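Local coordinates for citrate synthase (Pyrobaculum aerophilum, PDB 2IBP), which probably catalyses the condensation of oxaloacetate, acetyl-CoA and water into citrate and CoA in the tricarboxylic acid cycle, at residues E54-L59 with E63-L68; R202-Y207 with Y354-P359; S231-S236 with A377-Y382; L261-P266 with S324-E329. All coordinates share one frame; numbering follows the deposited sequence.

Contact 1 of 4, residues E54-L59 with E63-L68; sequences EELARL and EEVSYL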
# COMPACT_ATOMS: atom_id res chain seq x y z
N GLU A 54 -11.35 -1.85 -28.44
CA GLU A 54 -11.68 -2.77 -29.54
C GLU A 54 -10.54 -2.85 -30.56
O GLU A 54 -10.20 -3.94 -31.04
CB GLU A 54 -12.95 -2.34 -30.29
CG GLU A 54 -14.22 -2.50 -29.52
CD GLU A 54 -14.45 -1.38 -28.53
OE1 GLU A 54 -13.71 -0.36 -28.55
OE2 GLU A 54 -15.43 -1.51 -27.76
N GLU A 55 -9.99 -1.70 -30.91
CA GLU A 55 -8.91 -1.65 -31.91
C GLU A 55 -7.66 -2.34 -31.39
O GLU A 55 -6.99 -3.07 -32.11
CB GLU A 55 -8.60 -0.20 -32.27
CG GLU A 55 -9.76 0.54 -32.89
CD GLU A 55 -10.22 -0.08 -34.20
OE1 GLU A 55 -9.39 -0.72 -34.88
OE2 GLU A 55 -11.41 0.10 -34.55
N LEU A 56 -7.33 -2.10 -30.12
CA LEU A 56 -6.16 -2.71 -29.52
C LEU A 56 -6.33 -4.21 -29.37
O LEU A 56 -5.41 -4.98 -29.65
CB LEU A 56 -5.85 -2.07 -28.18
CG LEU A 56 -5.53 -0.58 -28.23
CD1 LEU A 56 -5.34 0.01 -26.81
CD2 LEU A 56 -4.28 -0.33 -29.10
N ALA A 57 -7.51 -4.65 -28.93
CA ALA A 57 -7.76 -6.08 -28.80
C ALA A 57 -7.69 -6.77 -30.17
O ALA A 57 -7.17 -7.88 -30.29
CB ALA A 57 -9.10 -6.32 -28.17
N ARG A 58 -8.16 -6.08 -31.20
CA ARG A 58 -8.17 -6.64 -32.54
C ARG A 58 -6.77 -6.68 -33.18
O ARG A 58 -6.36 -7.69 -33.74
CB ARG A 58 -9.11 -5.81 -33.42
CG ARG A 58 -9.21 -6.26 -34.85
CD ARG A 58 -10.12 -5.35 -35.67
NE ARG A 58 -11.48 -5.28 -35.12
CZ ARG A 58 -12.03 -4.20 -34.56
NH1 ARG A 58 -11.39 -3.04 -34.55
NH2 ARG A 58 -13.27 -4.27 -34.08
N LEU A 59 -6.02 -5.60 -33.01
CA LEU A 59 -4.78 -5.44 -33.77
C LEU A 59 -3.48 -5.49 -33.00
O LEU A 59 -2.39 -5.59 -33.60
CB LEU A 59 -4.85 -4.13 -34.55
CG LEU A 59 -6.03 -3.96 -35.51
CD1 LEU A 59 -6.02 -2.57 -36.10
CD2 LEU A 59 -5.98 -5.02 -36.60
N GLU A 63 2.41 -7.04 -25.43
CA GLU A 63 3.70 -6.36 -25.53
C GLU A 63 3.51 -4.95 -26.07
O GLU A 63 3.99 -3.99 -25.50
CB GLU A 63 4.68 -7.12 -26.42
CG GLU A 63 5.17 -8.47 -25.86
CD GLU A 63 4.26 -9.66 -26.18
OE1 GLU A 63 3.05 -9.47 -26.42
OE2 GLU A 63 4.79 -10.80 -26.16
N GLU A 64 2.77 -4.83 -27.16
CA GLU A 64 2.56 -3.52 -27.77
C GLU A 64 1.67 -2.61 -26.94
O GLU A 64 1.93 -1.41 -26.81
CB GLU A 64 2.01 -3.67 -29.19
CG GLU A 64 1.95 -2.40 -29.97
CD GLU A 64 1.42 -2.62 -31.37
OE1 GLU A 64 0.22 -2.94 -31.50
OE2 GLU A 64 2.20 -2.40 -32.34
N VAL A 65 0.61 -3.16 -26.36
CA VAL A 65 -0.28 -2.38 -25.53
C VAL A 65 0.43 -1.91 -24.27
O VAL A 65 0.21 -0.79 -23.82
CB VAL A 65 -1.56 -3.18 -25.19
CG1 VAL A 65 -2.32 -2.53 -24.04
CG2 VAL A 65 -2.41 -3.33 -26.44
N SER A 66 1.27 -2.76 -23.69
CA SER A 66 2.00 -2.36 -22.49
C SER A 66 2.96 -1.22 -22.83
O SER A 66 3.11 -0.26 -22.06
CB SER A 66 2.71 -3.55 -21.82
OG SER A 66 3.72 -4.14 -22.61
N TYR A 67 3.59 -1.30 -24.00
CA TYR A 67 4.47 -0.22 -24.45
C TYR A 67 3.65 1.07 -24.52
O TYR A 67 4.07 2.11 -24.04
CB TYR A 67 5.06 -0.52 -25.83
CG TYR A 67 6.07 0.52 -26.31
CD1 TYR A 67 7.43 0.27 -26.21
CD2 TYR A 67 5.65 1.76 -26.76
CE1 TYR A 67 8.36 1.23 -26.58
CE2 TYR A 67 6.58 2.73 -27.15
CZ TYR A 67 7.92 2.45 -27.06
OH TYR A 67 8.84 3.41 -27.46
N LEU A 68 2.51 0.99 -25.20
CA LEU A 68 1.60 2.10 -25.35
C LEU A 68 1.21 2.72 -24.00
O LEU A 68 1.29 3.92 -23.81
CB LEU A 68 0.36 1.64 -26.08
CG LEU A 68 -0.78 2.64 -26.20
CD1 LEU A 68 -0.37 3.90 -26.97
CD2 LEU A 68 -1.99 1.99 -26.85
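L56 faces V65 and L68 across two consecutive helices and takes part in both apolar contacts. It uses two parts of its side chain. The forked end turns to L68, and the two leucine side chains run at about a right angle to each other. L68 CD2 meets both prongs of the fork, at 3.9 Å from L56 CD1 and 4.0 Å from L56 CD2. Nearer the backbone, L56 CB meets V65 CG2 at 4.1 Å. In V65, CG1 stands anti to the backbone N (chi1 165°), which leaves CG2 as the branch that meets L56. No hydrogen bond crosses between the segments, so apolar packing joins them.

The two helices form an alpha-alpha hairpin, joined by a two-residue connection, S60 and T61. Their directions differ by 143°, so they run roughly antiparallel, and the axes of the segments come within 10.5 Å. I209 of helix 198-210 also packs on V65.

The polar groups lie round this apolar patch. E64 OE1 is 4.3 Å from L59 O, but its bonds are made elsewhere. OE1 is hydrogen-bonded to S60 and to Y403 of the second subunit, while OE2 forms a salt bridge with R409 of that subunit. This buried carboxylate thus ties the hairpin to the dimer partner. On the exposed side of helix 53-59, R58 NH1 forms a salt bridge with E55 OE1 at 3.1 Å. The carboxylate carbon of E55 lies at the edge of the R58 guanidinium, in its plane, and E54 O lies above one face, toward its rim.

Contact 2 of 4, residues R202-Y207 with Y354-P359; sequences RGIDLY and YYMGIP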
# COMPACT_ATOMS: atom_id res chain seq x y z
N ARG A 202 -3.67 -16.84 -27.01
CA ARG A 202 -4.45 -15.67 -27.42
C ARG A 202 -5.36 -15.19 -26.29
O ARG A 202 -5.54 -13.99 -26.09
CB ARG A 202 -5.26 -15.95 -28.68
CG ARG A 202 -6.08 -14.74 -29.12
CD ARG A 202 -6.62 -14.88 -30.52
NE ARG A 202 -7.68 -15.86 -30.68
CZ ARG A 202 -8.99 -15.60 -30.63
NH1 ARG A 202 -9.45 -14.40 -30.30
NH2 ARG A 202 -9.85 -16.57 -30.87
N GLY A 203 -5.99 -16.13 -25.60
CA GLY A 203 -6.86 -15.81 -24.50
C GLY A 203 -6.13 -15.06 -23.40
O GLY A 203 -6.62 -14.06 -22.91
N ILE A 204 -4.95 -15.54 -23.05
CA ILE A 204 -4.15 -14.87 -22.02
C ILE A 204 -3.74 -13.49 -22.52
O ILE A 204 -3.91 -12.49 -21.82
CB ILE A 204 -2.93 -15.70 -21.58
CG1 ILE A 204 -3.39 -17.00 -20.91
CG2 ILE A 204 -2.04 -14.89 -20.62
CD1 ILE A 204 -4.25 -16.80 -19.66
N ASP A 205 -3.24 -13.41 -23.75
CA ASP A 205 -2.82 -12.12 -24.30
C ASP A 205 -3.99 -11.13 -24.30
O ASP A 205 -3.85 -9.97 -23.90
CB ASP A 205 -2.31 -12.29 -25.73
CG ASP A 205 -1.49 -11.10 -26.21
OD1 ASP A 205 -0.67 -10.59 -25.43
OD2 ASP A 205 -1.57 -10.76 -27.41
N LEU A 206 -5.15 -11.60 -24.76
CA LEU A 206 -6.34 -10.76 -24.80
C LEU A 206 -6.72 -10.30 -23.41
O LEU A 206 -6.97 -9.12 -23.18
CB LEU A 206 -7.51 -11.51 -25.44
CG LEU A 206 -8.78 -10.70 -25.62
CD1 LEU A 206 -8.53 -9.46 -26.48
CD2 LEU A 206 -9.86 -11.63 -26.25
N TYR A 207 -6.74 -11.23 -22.46
CA TYR A 207 -7.08 -10.87 -21.09
C TYR A 207 -6.13 -9.79 -20.57
O TYR A 207 -6.55 -8.81 -19.97
CB TYR A 207 -7.01 -12.09 -20.19
CG TYR A 207 -7.36 -11.76 -18.75
CD1 TYR A 207 -8.67 -11.90 -18.29
CD2 TYR A 207 -6.41 -11.23 -17.90
CE1 TYR A 207 -8.99 -11.54 -17.00
CE2 TYR A 207 -6.74 -10.87 -16.63
CZ TYR A 207 -8.02 -11.02 -16.18
OH TYR A 207 -8.33 -10.64 -14.91
N TYR A 354 -10.72 -21.21 -16.08
CA TYR A 354 -11.16 -22.45 -15.44
C TYR A 354 -10.85 -23.63 -16.36
O TYR A 354 -10.28 -24.63 -15.94
CB TYR A 354 -12.65 -22.38 -15.12
CG TYR A 354 -13.21 -23.65 -14.51
CD1 TYR A 354 -13.29 -23.83 -13.14
CD2 TYR A 354 -13.71 -24.65 -15.34
CE1 TYR A 354 -13.78 -24.99 -12.61
CE2 TYR A 354 -14.24 -25.80 -14.81
CZ TYR A 354 -14.26 -25.97 -13.46
OH TYR A 354 -14.79 -27.14 -12.96
N TYR A 355 -11.24 -23.52 -17.63
CA TYR A 355 -11.04 -24.60 -18.57
C TYR A 355 -9.56 -24.84 -18.91
O TYR A 355 -9.17 -25.98 -19.22
CB TYR A 355 -11.87 -24.38 -19.83
CG TYR A 355 -13.36 -24.61 -19.67
CD1 TYR A 355 -13.82 -25.69 -18.94
CD2 TYR A 355 -14.28 -23.88 -20.40
CE1 TYR A 355 -15.18 -25.97 -18.83
CE2 TYR A 355 -15.66 -24.18 -20.33
CZ TYR A 355 -16.09 -25.22 -19.54
OH TYR A 355 -17.43 -25.53 -19.48
N MET A 356 -8.76 -23.78 -18.84
CA MET A 356 -7.32 -23.87 -19.06
C MET A 356 -6.58 -24.55 -17.90
O MET A 356 -5.39 -24.83 -17.99
CB MET A 356 -6.72 -22.49 -19.27
CG MET A 356 -7.15 -21.81 -20.54
SD MET A 356 -6.41 -20.17 -20.54
CE MET A 356 -7.17 -19.42 -21.97
N GLY A 357 -7.28 -24.79 -16.79
CA GLY A 357 -6.68 -25.45 -15.64
C GLY A 357 -6.02 -24.48 -14.68
O GLY A 357 -5.23 -24.88 -13.83
N ILE A 358 -6.33 -23.20 -14.82
CA ILE A 358 -5.77 -22.20 -13.91
C ILE A 358 -6.64 -22.23 -12.66
O ILE A 358 -7.86 -22.06 -12.74
CB ILE A 358 -5.82 -20.81 -14.52
CG1 ILE A 358 -4.93 -20.76 -15.78
CG2 ILE A 358 -5.43 -19.75 -13.47
CD1 ILE A 358 -5.03 -19.49 -16.57
N PRO A 359 -6.02 -22.54 -11.50
CA PRO A 359 -6.82 -22.57 -10.27
C PRO A 359 -7.43 -21.20 -9.95
O PRO A 359 -6.86 -20.16 -10.26
CB PRO A 359 -5.81 -23.01 -9.20
CG PRO A 359 -4.73 -23.65 -9.95
CD PRO A 359 -4.63 -22.89 -11.25
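I204 reaches M356 and I358 with a single methyl group, CD1. That methyl is 4.1 Å from M356 SD and 4.2 Å from I358 CD1. The two isoleucines meet tip to tip, whereas M356 passes I204 at a slant. M356 is extended beyond CG (chi3 -173°), which carries its terminal CE out to helix 198-210. G203 has no side chain and so lets CE lie against the backbone, 4.4 Å from G203 CA. This is the well-packed part. A184 and L188 of helix 183-192 add to it on I204, and F192, F363 and I366 also pack on I358.

Helix 349-356 ends here in a Schellman motif. G357 takes a positive phi of 89°, and its N is bonded to Y354 O at 3.1 Å. The turn sends the chain back inward, so I358 packs in the interior.

The solvent side is looser. G357 is exposed, and M356 is only partly buried, with Y309 of helix 297-313 also touching it. R202, likewise exposed, points away from this contact. It forms a salt bridge with D308, a magnesium-binding residue in a structure of this protein, though no ion is bound to it in this chain.

Contact 3 of 4, residues S231-S236 with A377-Y382; sequences SDLYSS and AHVLEY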
# COMPACT_ATOMS: atom_id res chain seq x y z
N SER A 231 8.64 6.58 -2.52
CA SER A 231 9.01 5.20 -2.31
C SER A 231 9.19 4.56 -3.69
O SER A 231 8.73 5.08 -4.69
CB SER A 231 7.94 4.46 -1.50
OG SER A 231 8.34 3.14 -1.23
N ASP A 232 9.86 3.42 -3.72
CA ASP A 232 10.22 2.83 -4.98
C ASP A 232 9.08 2.17 -5.72
O ASP A 232 8.07 1.79 -5.13
CB ASP A 232 11.36 1.86 -4.79
CG ASP A 232 10.94 0.64 -4.01
OD1 ASP A 232 10.82 0.73 -2.76
OD2 ASP A 232 10.76 -0.40 -4.67
N LEU A 233 9.28 1.97 -7.02
CA LEU A 233 8.27 1.37 -7.88
C LEU A 233 7.87 -0.03 -7.47
O LEU A 233 6.69 -0.40 -7.59
CB LEU A 233 8.73 1.39 -9.33
CG LEU A 233 8.62 2.76 -9.99
CD1 LEU A 233 9.57 2.89 -11.18
CD2 LEU A 233 7.18 3.03 -10.38
N TYR A 234 8.83 -0.84 -7.03
CA TYR A 234 8.49 -2.18 -6.60
C TYR A 234 7.58 -2.10 -5.37
O TYR A 234 6.59 -2.80 -5.29
CB TYR A 234 9.74 -2.97 -6.28
CG TYR A 234 10.53 -3.45 -7.48
CD1 TYR A 234 10.38 -4.75 -7.94
CD2 TYR A 234 11.49 -2.66 -8.08
CE1 TYR A 234 11.13 -5.25 -8.98
CE2 TYR A 234 12.24 -3.14 -9.16
CZ TYR A 234 12.06 -4.44 -9.58
OH TYR A 234 12.81 -4.97 -10.63
N SER A 235 7.95 -1.27 -4.40
CA SER A 235 7.13 -1.13 -3.20
C SER A 235 5.72 -0.61 -3.53
O SER A 235 4.72 -1.06 -2.96
CB SER A 235 7.83 -0.22 -2.20
OG SER A 235 9.01 -0.88 -1.76
N SER A 236 5.64 0.30 -4.49
CA SER A 236 4.34 0.82 -4.91
C SER A 236 3.47 -0.30 -5.52
O SER A 236 2.27 -0.40 -5.25
CB SER A 236 4.53 1.96 -5.90
OG SER A 236 5.21 3.04 -5.27
N ALA A 377 2.57 2.86 -14.98
CA ALA A 377 2.33 4.05 -15.81
C ALA A 377 1.73 5.16 -14.96
O ALA A 377 2.07 6.34 -15.11
CB ALA A 377 1.39 3.73 -16.98
N HIS A 378 0.79 4.79 -14.09
CA HIS A 378 0.14 5.78 -13.23
C HIS A 378 1.11 6.41 -12.26
O HIS A 378 1.09 7.60 -12.06
CB HIS A 378 -1.04 5.17 -12.48
CG HIS A 378 -2.32 5.20 -13.25
ND1 HIS A 378 -3.14 6.30 -13.28
CD2 HIS A 378 -2.95 4.24 -13.97
CE1 HIS A 378 -4.21 6.03 -14.01
NE2 HIS A 378 -4.11 4.79 -14.45
N VAL A 379 2.01 5.59 -11.70
CA VAL A 379 3.03 6.10 -10.78
C VAL A 379 3.94 7.10 -11.51
O VAL A 379 4.15 8.22 -11.04
CB VAL A 379 3.87 4.99 -10.16
CG1 VAL A 379 5.14 5.57 -9.50
CG2 VAL A 379 3.01 4.22 -9.16
N LEU A 380 4.45 6.69 -12.66
CA LEU A 380 5.34 7.57 -13.42
C LEU A 380 4.64 8.86 -13.79
O LEU A 380 5.25 9.93 -13.75
CB LEU A 380 5.90 6.85 -14.64
CG LEU A 380 6.75 5.64 -14.28
CD1 LEU A 380 7.20 4.91 -15.53
CD2 LEU A 380 7.94 5.99 -13.41
N GLU A 381 3.37 8.77 -14.15
CA GLU A 381 2.60 9.96 -14.46
C GLU A 381 2.51 10.89 -13.25
O GLU A 381 2.74 12.09 -13.36
CB GLU A 381 1.21 9.59 -14.95
CG GLU A 381 0.37 10.77 -15.35
CD GLU A 381 -0.94 10.35 -15.93
OE1 GLU A 381 -1.75 9.76 -15.18
OE2 GLU A 381 -1.17 10.62 -17.13
N TYR A 382 2.21 10.33 -12.09
CA TYR A 382 2.09 11.13 -10.87
C TYR A 382 3.42 11.81 -10.56
O TYR A 382 3.44 12.95 -10.11
CB TYR A 382 1.65 10.27 -9.69
CG TYR A 382 1.18 11.10 -8.53
CD1 TYR A 382 0.01 11.83 -8.63
CD2 TYR A 382 1.91 11.16 -7.35
CE1 TYR A 382 -0.43 12.62 -7.59
CE2 TYR A 382 1.46 11.93 -6.27
CZ TYR A 382 0.30 12.68 -6.42
OH TYR A 382 -0.16 13.48 -5.41
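L233 and S236 pack on V379 and L380 in a buried helix-to-helix contact. It joins the first turn of helix 233-244 to the last turns of helix 363-382, close to the subunit interface. No hydrogen bond crosses between the segments.

L233 divides its two methyls between two partners. CD2 presses on V379 CG1 at 3.4 Å, which is tighter than normal carbon contact. These two side chains run past each other in opposite directions. CD1 meets L380 CD2 at 4.2 Å, with the leucines crossing at about a right angle. The other branch of V379 serves S236: CG2 lies 4.2 Å from S236 CB. With CG1 anti to the backbone N (chi1 166°), V379 can meet both residues. I150 packs on L233 and A147 on L380, both from helix 141-169.

D232 holds the start of helix 233-244. Its OD2 accepts from S235 N at 3.0 Å, with the donor well above the carboxylate plane. OD2 also bonds N127, and OD1 forms a salt bridge with K245 of the second subunit. That lysine and the helix N-terminus would probably favour a charged carboxylate. D232 is thus a classic N-cap, here shared with the dimer interface.

Contact 4 of 4, residues L261-P266 with S324-E329; sequences LEIGTP and SAIEQE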
# COMPACT_ATOMS: atom_id res chain seq x y z
N LEU A 261 -21.34 -23.18 -12.10
CA LEU A 261 -21.21 -24.60 -11.77
C LEU A 261 -22.37 -25.06 -10.89
O LEU A 261 -22.89 -26.16 -11.07
CB LEU A 261 -19.88 -24.88 -11.08
CG LEU A 261 -18.66 -24.79 -11.99
CD1 LEU A 261 -17.38 -24.79 -11.16
CD2 LEU A 261 -18.65 -25.91 -13.05
N GLU A 262 -22.77 -24.22 -9.94
CA GLU A 262 -23.87 -24.56 -9.03
C GLU A 262 -25.20 -24.58 -9.78
O GLU A 262 -26.00 -25.50 -9.60
CB GLU A 262 -23.93 -23.56 -7.88
CG GLU A 262 -24.98 -23.90 -6.83
CD GLU A 262 -24.96 -22.92 -5.66
OE1 GLU A 262 -24.26 -21.89 -5.75
OE2 GLU A 262 -25.65 -23.19 -4.65
N ILE A 263 -25.39 -23.61 -10.66
CA ILE A 263 -26.61 -23.51 -11.47
C ILE A 263 -26.78 -24.79 -12.29
O ILE A 263 -27.85 -25.41 -12.30
CB ILE A 263 -26.58 -22.26 -12.35
CG1 ILE A 263 -26.71 -21.02 -11.47
CG2 ILE A 263 -27.72 -22.28 -13.40
CD1 ILE A 263 -26.41 -19.71 -12.19
N GLY A 264 -25.71 -25.20 -12.96
CA GLY A 264 -25.64 -26.47 -13.67
C GLY A 264 -26.41 -26.61 -14.97
O GLY A 264 -25.95 -27.27 -15.89
N THR A 265 -27.57 -25.97 -15.05
CA THR A 265 -28.42 -26.09 -16.22
C THR A 265 -28.83 -24.73 -16.77
O THR A 265 -29.36 -23.90 -16.04
CB THR A 265 -29.68 -26.93 -15.95
OG1 THR A 265 -30.58 -26.81 -17.06
CG2 THR A 265 -30.39 -26.46 -14.72
N PRO A 266 -28.56 -24.48 -18.06
CA PRO A 266 -28.98 -23.23 -18.70
C PRO A 266 -30.49 -22.98 -18.62
O PRO A 266 -30.93 -21.84 -18.77
CB PRO A 266 -28.53 -23.40 -20.15
CG PRO A 266 -27.46 -24.43 -20.11
CD PRO A 266 -27.77 -25.34 -18.97
N SER A 324 -24.14 -17.88 -21.29
CA SER A 324 -24.85 -17.37 -22.47
C SER A 324 -26.37 -17.28 -22.27
O SER A 324 -27.00 -16.29 -22.64
CB SER A 324 -24.56 -18.25 -23.68
OG SER A 324 -23.21 -18.10 -24.09
N ALA A 325 -26.94 -18.30 -21.64
CA ALA A 325 -28.37 -18.33 -21.36
C ALA A 325 -28.77 -17.19 -20.45
O ALA A 325 -29.76 -16.50 -20.68
CB ALA A 325 -28.75 -19.67 -20.75
N ILE A 326 -27.97 -16.98 -19.41
CA ILE A 326 -28.21 -15.91 -18.47
C ILE A 326 -28.06 -14.57 -19.15
O ILE A 326 -28.89 -13.68 -18.99
CB ILE A 326 -27.26 -16.03 -17.29
CG1 ILE A 326 -27.63 -17.27 -16.46
CG2 ILE A 326 -27.30 -14.76 -16.41
CD1 ILE A 326 -26.66 -17.58 -15.36
N GLU A 327 -27.00 -14.43 -19.94
CA GLU A 327 -26.77 -13.18 -20.65
C GLU A 327 -27.96 -12.82 -21.53
O GLU A 327 -28.42 -11.68 -21.51
CB GLU A 327 -25.52 -13.28 -21.53
CG GLU A 327 -25.16 -11.96 -22.17
CD GLU A 327 -24.69 -12.10 -23.59
OE1 GLU A 327 -25.22 -12.97 -24.32
OE2 GLU A 327 -23.89 -11.25 -24.03
N GLN A 328 -28.46 -13.78 -22.31
CA GLN A 328 -29.59 -13.53 -23.19
C GLN A 328 -30.83 -13.04 -22.43
O GLN A 328 -31.47 -12.07 -22.84
CB GLN A 328 -29.90 -14.79 -24.00
CG GLN A 328 -28.77 -15.11 -24.99
CD GLN A 328 -28.85 -16.52 -25.55
OE1 GLN A 328 -27.90 -17.00 -26.18
NE2 GLN A 328 -29.97 -17.21 -25.31
N GLU A 329 -31.06 -13.63 -21.27
CA GLU A 329 -32.20 -13.24 -20.45
C GLU A 329 -32.01 -11.84 -19.90
O GLU A 329 -32.93 -11.01 -19.94
CB GLU A 329 -32.43 -14.25 -19.33
CG GLU A 329 -32.88 -15.62 -19.85
CD GLU A 329 -34.20 -15.57 -20.62
OE1 GLU A 329 -35.04 -14.68 -20.34
OE2 GLU A 329 -34.41 -16.44 -21.49
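The proline ring of P266 meets A325 at its rim, through CB, and not with a face. Ring atom CB of P266 lies 3.8 Å from A325 CB. The carbonyl group of P266 also takes part: P266 O is 3.7 Å from the same A325 methyl. One small methyl therefore touches both the ring and the backbone of the proline. No aromatic ring takes part between the segments. A321 and I322, one turn earlier on helix 319-332, also pack on P266.

The second point of contact is purely aliphatic. I263 and I326 reach toward each other tip to tip, with their CD1 methyls 3.8 Å apart. Both hold the same shape, with CG1 beside the backbone N (chi1 -70° in I263) and CD1 extended beyond it. Each side chain is thus stretched to near its full length, and their ends meet between the two helices. I272 of helix 269-276 also packs on I263.

Between the two points the chain leaves helix 252-263 at G264, which has a positive phi of 73°. T265 N makes a weak bond back to I263 O, at 2.8 Å. T265 OG1 is hydrogen-bonded to A267 N, and K268 NZ to I263 O.

By analogy with other citrate synthases, the segments probably belong to the small domain. The motif is a helix C-terminus with glycine in positive phi, whose following turn leads to helix 269-276 and packs on helix 319-332.

Contact 1 closes first along the chain. Contacts 2 and 3 then alternate their segments, and contact 4 falls within the span of each. Contacts 1 and 2 touch, with centres 18 Å apart, where A57 packs on L206. Contacts 2 and 4, 21 Å apart, touch through Y354 and L261. Contacts 1, 2 and 4 thus form a run. Contact 3 touches none of the others. Contact 1 is nearest, 22 Å between centres and about 7 Å between nearest atoms; the centre of contact 4 is 41 Å away. Consecutive helices 349-356 and 363-382 link contacts 2 and 3. Contacts 1 and 3 touch the second subunit, whereas contacts 2 and 4 do not.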